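PDB 3U24: putative Lipoprotein from Shewanella oneidensis, which is of unknown function but belongs to a family related to zinc peptidases and binds zinc at what is probably a peptidase-like site. Local coordinates for residues E332-Q336 with K337-T341; E409-G413 with H414-L418. All coordinates share one frame; numbering follows the deposited sequence.

Interaction 1 of 2, residues E332-Q336 with K337-T341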
ATOM      1  N   GLU A 332      27.824  -0.707  -4.471  1.00 30.79           N
ATOM      2  CA  GLU A 332      29.119  -0.097  -4.778  1.00 33.65           C
ATOM      3  C   GLU A 332      28.914   1.383  -5.055  1.00 30.25           C
ATOM      4  O   GLU A 332      29.632   2.221  -4.538  1.00 29.40           O
ATOM      5  CB  GLU A 332      29.803  -0.810  -5.960  1.00 38.52           C
ATOM      6  CG  GLU A 332      31.074  -0.144  -6.477  1.00 45.17           C
ATOM      7  CD  GLU A 332      31.628  -0.718  -7.805  1.00 51.30           C
ATOM      8  OE1 GLU A 332      30.863  -1.246  -8.673  1.00 57.44           O
ATOM      9  OE2 GLU A 332      32.863  -0.599  -7.997  1.00 58.09           O
ATOM     10  N   PHE A 333      27.918   1.710  -5.854  1.00 27.33           N
ATOM     11  CA  PHE A 333      27.696   3.098  -6.177  1.00 26.99           C
ATOM     12  C   PHE A 333      27.358   3.932  -4.908  1.00 26.28           C
ATOM     13  O   PHE A 333      27.898   5.002  -4.721  1.00 26.19           O
ATOM     14  CB  PHE A 333      26.653   3.234  -7.281  1.00 26.02           C
ATOM     15  CG  PHE A 333      26.337   4.643  -7.615  1.00 26.37           C
ATOM     16  CD1 PHE A 333      25.417   5.355  -6.848  1.00 25.83           C
ATOM     17  CD2 PHE A 333      26.986   5.288  -8.668  1.00 27.34           C
ATOM     18  CE1 PHE A 333      25.150   6.681  -7.114  1.00 25.92           C
ATOM     19  CE2 PHE A 333      26.697   6.626  -8.947  1.00 27.85           C
ATOM     20  CZ  PHE A 333      25.774   7.320  -8.162  1.00 26.79           C
ATOM     21  N   VAL A 334      26.503   3.432  -4.036  1.00 25.78           N
ATOM     22  CA  VAL A 334      26.132   4.159  -2.840  1.00 26.70           C
ATOM     23  C   VAL A 334      27.319   4.376  -1.921  1.00 28.43           C
ATOM     24  O   VAL A 334      27.494   5.470  -1.373  1.00 27.64           O
ATOM     25  CB  VAL A 334      25.041   3.442  -2.058  1.00 26.75           C
ATOM     26  CG1 VAL A 334      24.949   4.009  -0.652  1.00 27.70           C
ATOM     27  CG2 VAL A 334      23.725   3.584  -2.809  1.00 25.55           C
ATOM     28  N   ASN A 335      28.160   3.355  -1.800  1.00 29.20           N
ATOM     29  CA  ASN A 335      29.401   3.500  -1.051  1.00 30.56           C
ATOM     30  C   ASN A 335      30.364   4.480  -1.668  1.00 29.01           C
ATOM     31  O   ASN A 335      30.877   5.331  -0.979  1.00 27.78           O
ATOM     32  CB  ASN A 335      30.076   2.144  -0.857  1.00 33.17           C
ATOM     33  CG  ASN A 335      29.264   1.248   0.053  1.00 34.74           C
ATOM     34  OD1 ASN A 335      28.535   1.748   0.907  1.00 36.71           O
ATOM     35  ND2 ASN A 335      29.373  -0.057  -0.122  1.00 35.23           N
ATOM     36  N   GLN A 336      30.610   4.351  -2.957  1.00 27.94           N
ATOM     37  CA  GLN A 336      31.532   5.242  -3.617  1.00 29.34           C
ATOM     38  C   GLN A 336      31.096   6.699  -3.468  1.00 30.43           C
ATOM     39  O   GLN A 336      31.920   7.547  -3.205  1.00 30.50           O
ATOM     40  CB  GLN A 336      31.674   4.899  -5.096  1.00 28.66           C
ATOM     41  CG  GLN A 336      32.548   3.680  -5.353  1.00 29.11           C
ATOM     42  CD  GLN A 336      34.025   3.905  -5.055  1.00 29.79           C
ATOM     43  OE1 GLN A 336      34.575   4.975  -5.291  1.00 29.95           O
ATOM     44  NE2 GLN A 336      34.673   2.878  -4.573  1.00 29.76           N
ATOM     45  N   LYS A 337      29.799   6.967  -3.582  1.00 30.62           N
ATOM     46  CA  LYS A 337      29.294   8.344  -3.586  1.00 31.84           C
ATOM     47  C   LYS A 337      28.901   8.835  -2.198  1.00 32.30           C
ATOM     48  O   LYS A 337      28.436   9.966  -2.039  1.00 31.59           O
ATOM     49  CB  LYS A 337      28.090   8.460  -4.546  1.00 31.47           C
ATOM     50  CG  LYS A 337      28.446   8.105  -5.983  1.00 32.33           C
ATOM     51  CD  LYS A 337      29.198   9.231  -6.654  1.00 34.99           C
ATOM     52  CE  LYS A 337      29.916   8.779  -7.925  1.00 37.01           C
ATOM     53  NZ  LYS A 337      30.352  10.008  -8.654  1.00 38.64           N
ATOM     54  N   ASN A 338      29.071   7.987  -1.188  1.00 33.72           N
ATOM     55  CA  ASN A 338      28.757   8.380   0.174  1.00 34.61           C
ATOM     56  C   ASN A 338      27.334   8.825   0.387  1.00 33.19           C
ATOM     57  O   ASN A 338      27.080   9.811   1.059  1.00 34.30           O
ATOM     58  CB  ASN A 338      29.668   9.524   0.603  1.00 37.66           C
ATOM     59  CG  ASN A 338      30.947   9.015   1.148  1.00 40.39           C
ATOM     60  OD1 ASN A 338      30.937   8.151   2.036  1.00 44.39           O
ATOM     61  ND2 ASN A 338      32.044   9.507   0.633  1.00 40.73           N
ATOM     62  N   ILE A 339      26.401   8.080  -0.169  1.00 30.65           N
ATOM     63  CA  ILE A 339      25.013   8.433  -0.097  1.00 28.28           C
ATOM     64  C   ILE A 339      24.399   8.039   1.275  1.00 27.53           C
ATOM     65  O   ILE A 339      23.682   8.817   1.881  1.00 26.96           O
ATOM     66  CB  ILE A 339      24.329   7.789  -1.286  1.00 27.67           C
ATOM     67  CG1 ILE A 339      24.797   8.555  -2.541  1.00 28.41           C
ATOM     68  CG2 ILE A 339      22.814   7.759  -1.094  1.00 25.88           C
ATOM     69  CD1 ILE A 339      24.198   8.061  -3.844  1.00 28.10           C
ATOM     70  N   VAL A 340      24.734   6.861   1.782  1.00 26.39           N
ATOM     71  CA  VAL A 340      24.180   6.381   3.051  1.00 26.46           C
ATOM     72  C   VAL A 340      25.003   5.171   3.492  1.00 27.49           C
ATOM     73  O   VAL A 340      25.431   4.408   2.666  1.00 28.26           O
ATOM     74  CB  VAL A 340      22.678   6.003   2.883  1.00 23.96           C
ATOM     75  CG1 VAL A 340      22.547   4.720   2.092  1.00 22.91           C
ATOM     76  CG2 VAL A 340      21.985   5.880   4.214  1.00 23.24           C
ATOM     77  N   THR A 341      25.261   5.003   4.778  1.00 29.76           N
ATOM     78  CA  THR A 341      25.996   3.828   5.250  1.00 31.27           C
ATOM     79  C   THR A 341      25.165   2.569   5.021  1.00 32.20           C
ATOM     80  O   THR A 341      24.029   2.486   5.468  1.00 33.45           O
ATOM     81  CB  THR A 341      26.331   3.921   6.759  1.00 31.52           C
ATOM     82  OG1 THR A 341      27.043   5.134   7.025  1.00 32.89           O
ATOM     83  CG2 THR A 341      27.185   2.684   7.250  1.00 31.68           C
TER

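Interaction 2 of 2, residues E409-G413 with H414-L418. With ZN (zinc ion), chain F.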
ATOM      1  N   GLU A 409      13.229  -0.508  -4.847  1.00 22.59           N
ATOM      2  CA  GLU A 409      12.883  -1.663  -4.009  1.00 24.75           C
ATOM      3  C   GLU A 409      13.974  -2.090  -3.055  1.00 23.93           C
ATOM      4  O   GLU A 409      13.700  -2.541  -1.964  1.00 23.84           O
ATOM      5  CB  GLU A 409      12.513  -2.875  -4.895  1.00 27.35           C
ATOM      6  CG  GLU A 409      11.217  -2.689  -5.642  1.00 29.02           C
ATOM      7  CD  GLU A 409      10.036  -2.627  -4.713  1.00 32.13           C
ATOM      8  OE1 GLU A 409      10.169  -3.166  -3.593  1.00 36.48           O
ATOM      9  OE2 GLU A 409       8.985  -2.055  -5.087  1.00 35.74           O
ATOM     10  N   ALA A 410      15.224  -1.906  -3.441  1.00 24.90           N
ATOM     11  CA  ALA A 410      16.330  -2.502  -2.717  1.00 25.38           C
ATOM     12  C   ALA A 410      17.308  -1.452  -2.182  1.00 26.06           C
ATOM     13  O   ALA A 410      17.348  -1.188  -0.984  1.00 26.95           O
ATOM     14  CB  ALA A 410      17.050  -3.535  -3.597  1.00 24.18           C
ATOM     15  N   ILE A 411      18.111  -0.852  -3.041  1.00 25.93           N
ATOM     16  CA  ILE A 411      19.193  -0.035  -2.535  1.00 27.13           C
ATOM     17  C   ILE A 411      19.307   1.276  -3.268  1.00 25.73           C
ATOM     18  O   ILE A 411      19.498   1.272  -4.459  1.00 26.14           O
ATOM     19  CB  ILE A 411      20.509  -0.851  -2.590  1.00 30.72           C
ATOM     20  CG1 ILE A 411      20.608  -1.627  -1.260  1.00 32.25           C
ATOM     21  CG2 ILE A 411      21.711   0.072  -2.819  1.00 30.35           C
ATOM     22  CD1 ILE A 411      21.207  -3.000  -1.341  1.00 32.86           C
ATOM     23  N   PRO A 412      19.154   2.416  -2.564  1.00 24.07           N
ATOM     24  CA  PRO A 412      18.918   2.629  -1.167  1.00 23.03           C
ATOM     25  C   PRO A 412      17.437   2.879  -0.819  1.00 22.56           C
ATOM     26  O   PRO A 412      17.143   3.605   0.147  1.00 21.07           O
ATOM     27  CB  PRO A 412      19.729   3.874  -0.903  1.00 23.35           C
ATOM     28  CG  PRO A 412      19.508   4.691  -2.114  1.00 23.91           C
ATOM     29  CD  PRO A 412      19.465   3.685  -3.243  1.00 24.35           C
ATOM     30  N   GLY A 413      16.527   2.250  -1.566  1.00 21.30           N
ATOM     31  CA  GLY A 413      15.085   2.375  -1.302  1.00 20.96           C
ATOM     32  C   GLY A 413      14.512   1.503  -0.176  1.00 20.89           C
ATOM     33  O   GLY A 413      15.008   1.519   0.994  1.00 20.04           O
ATOM     34  N   HIS A 414      13.482   0.709  -0.503  1.00 20.46           N
ATOM     35  CA  HIS A 414      12.744   0.014   0.571  1.00 20.27           C
ATOM     36  C   HIS A 414      13.571  -0.805   1.486  1.00 20.52           C
ATOM     37  O   HIS A 414      13.366  -0.737   2.686  1.00 21.56           O
ATOM     38  CB  HIS A 414      11.628  -0.855   0.038  1.00 20.12           C
ATOM     39  CG  HIS A 414      10.474  -0.085  -0.474  1.00 20.11           C
ATOM     40  ND1 HIS A 414       9.985   0.996   0.170  1.00 20.68           N
ATOM     41  CD2 HIS A 414       9.702  -0.256  -1.598  1.00 19.68           C
ATOM     42  CE1 HIS A 414       8.964   1.486  -0.539  1.00 19.92           C
ATOM     43  NE2 HIS A 414       8.764   0.680  -1.585  1.00 19.97           N
ATOM     44  N   TYR A 415      14.500  -1.603   0.978  1.00 21.00           N
ATOM     45  CA  TYR A 415      15.221  -2.527   1.880  1.00 21.26           C
ATOM     46  C   TYR A 415      16.102  -1.729   2.840  1.00 21.19           C
ATOM     47  O   TYR A 415      16.115  -2.004   4.059  1.00 20.54           O
ATOM     48  CB  TYR A 415      16.041  -3.579   1.125  1.00 22.49           C
ATOM     49  CG  TYR A 415      16.932  -4.436   2.006  1.00 24.30           C
ATOM     50  CD1 TYR A 415      16.397  -5.366   2.846  1.00 25.10           C
ATOM     51  CD2 TYR A 415      18.331  -4.295   1.997  1.00 25.86           C
ATOM     52  CE1 TYR A 415      17.189  -6.136   3.663  1.00 26.50           C
ATOM     53  CE2 TYR A 415      19.131  -5.077   2.803  1.00 26.34           C
ATOM     54  CZ  TYR A 415      18.541  -5.999   3.648  1.00 27.25           C
ATOM     55  OH  TYR A 415      19.304  -6.842   4.487  1.00 29.82           O
ATOM     56  N   THR A 416      16.795  -0.729   2.310  1.00 20.51           N
ATOM     57  CA  THR A 416      17.629   0.110   3.123  1.00 21.05           C
ATOM     58  C   THR A 416      16.853   0.825   4.204  1.00 21.30           C
ATOM     59  O   THR A 416      17.281   0.850   5.364  1.00 20.73           O
ATOM     60  CB  THR A 416      18.372   1.118   2.273  1.00 21.44           C
ATOM     61  OG1 THR A 416      19.090   0.381   1.282  1.00 22.09           O
ATOM     62  CG2 THR A 416      19.370   1.926   3.096  1.00 21.04           C
ATOM     63  N   GLN A 417      15.718   1.404   3.834  1.00 21.41           N
ATOM     64  CA  GLN A 417      14.885   2.087   4.798  1.00 21.37           C
ATOM     65  C   GLN A 417      14.364   1.120   5.873  1.00 21.90           C
ATOM     66  O   GLN A 417      14.237   1.513   7.041  1.00 21.58           O
ATOM     67  CB  GLN A 417      13.715   2.781   4.087  1.00 21.03           C
ATOM     68  CG  GLN A 417      12.861   3.681   4.989  1.00 21.40           C
ATOM     69  CD  GLN A 417      11.606   3.012   5.579  1.00 21.72           C
ATOM     70  OE1 GLN A 417      11.288   3.192   6.771  1.00 23.43           O
ATOM     71  NE2 GLN A 417      10.870   2.305   4.754  1.00 20.99           N
ATOM     72  N   LEU A 418      14.058  -0.124   5.490  1.00 22.26           N
ATOM     73  CA  LEU A 418      13.613  -1.120   6.480  1.00 23.63           C
ATOM     74  C   LEU A 418      14.731  -1.451   7.471  1.00 23.66           C
ATOM     75  O   LEU A 418      14.490  -1.541   8.651  1.00 24.50           O
ATOM     76  CB  LEU A 418      13.152  -2.418   5.796  1.00 24.94           C
ATOM     77  CG  LEU A 418      12.901  -3.692   6.639  1.00 25.94           C
ATOM     78  CD1 LEU A 418      11.666  -3.538   7.532  1.00 25.66           C
ATOM     79  CD2 LEU A 418      12.714  -4.894   5.709  1.00 26.62           C
TER
HETATM   80 ZN    ZN F 595       7.506   1.166  -3.250  1.00 22.36          ZN
HETATM   81  O   HOH W   1       6.937  -0.717  -4.086  1.00 27.28           O

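Interaction 1 of 2, residues E332-Q336 with K337-T341
Val334 and Ile339 tie off helix 319-337 in a Schellman motif: Ile339 N donates to Val334 O at 3.1 Å, almost straight at 169° and in the carbonyl plane. Between them Asn338 takes up a left-handed backbone with phi 58°, a conformation asparagine tolerates better than most residues; its OD1 is held by Lys549. Asn338 N also reaches back to Asn335 O at 3.2 Å, lying well above the carbonyl plane. One step earlier, Lys337 N closes a regular helical bond to Phe333 O at 3.0 Å.

The same turn brings Lys337 over the Phe333 ring. With its CG set anti to the carbonyl carbon and the chain bent at the next bond, the lysine lays that methylene over one ring face, 3.7 Å from the centroid, in a CH-pi contact; a long aliphatic stem serves well here because only its carbons touch the ring. Tyr454 meets Phe333 edge-to-face. Replaced by an alanine, Phe333 would probably leave the Lys337 stem without a surface to lie on and Tyr454 without its ring partner.

Branched apolar side chains fill the buried flank, with Met449 of helix 435-451 packing on Phe333, Val334 and Ile339. Ile339 CD1 comes obliquely to Phe333 CE1, 3.7 Å away, while Val334 CG1, anti to its own amide nitrogen (chi1 164°), meets Val340 CG1 at 3.7 Å.

Interaction 2 of 2, residues E409-G413 with H414-L418
His414 and Glu409 point side by side at one zinc ion, the histidine binding it directly and the glutamate through a water. His414 NE2 binds the metal at 2.1 Å, as does a water that donates a hydrogen bond of 2.6 Å to Glu409 OE2; His408 and Glu439 add further ligands. Such a glutamate-held water is consistent with a zinc peptidase-like centre, the histidines coming from an HExxxxH sequence, reminiscent of the classic HExxH motif with two more residues between the glutamate and the second histidine.

The Glu409 carboxylate lies at the edge of the imidazole with OE1 3.6 Å from His414 CD2 and the two planes 59° apart. His414 CB rests 3.3 Å from Glu409 O, which also accepts a weak bond from Tyr415 N.

Behind this shell, the chain turns through a cis peptide before Pro412 to Gly413, the N-cap, whose psi of -125° glycine adopts readily. Gly413 O takes Gln417 N at 2.9 Å, starting the helix that carries His414. Thr416 OG1 hydrogen-bonds a lone pair of Ala410 O at 3.3 Å, fastening the turn to the helix.

Farther out, Pro412 and His414 pack on helix 435-451, Ile411 lies against helix 319-337, and Tyr377 of strand 376-379 covers Glu409 and Ala410.

Interaction 1 comes first along the chain, ending one helix and opening the path to strand 349-352; interaction 2 follows strand 376-379 and two further helices, and begins helix 414-423. Their centres are nevertheless about 13 Å apart and they touch, Val334 CG2 packing 4.0 Å from Ile411 CG2, with Pro412 also against Val334 and Val340. Helix 435-451 backs both: Met449 contacts residues of each, and Glu439 of the same helix binds the zinc. Tyr420, on the helix that carries His414, bonds Thr341 O. The metal-binding turn is thus backed by the helix end of interaction 1, which itself lies away from the annotated metal sites.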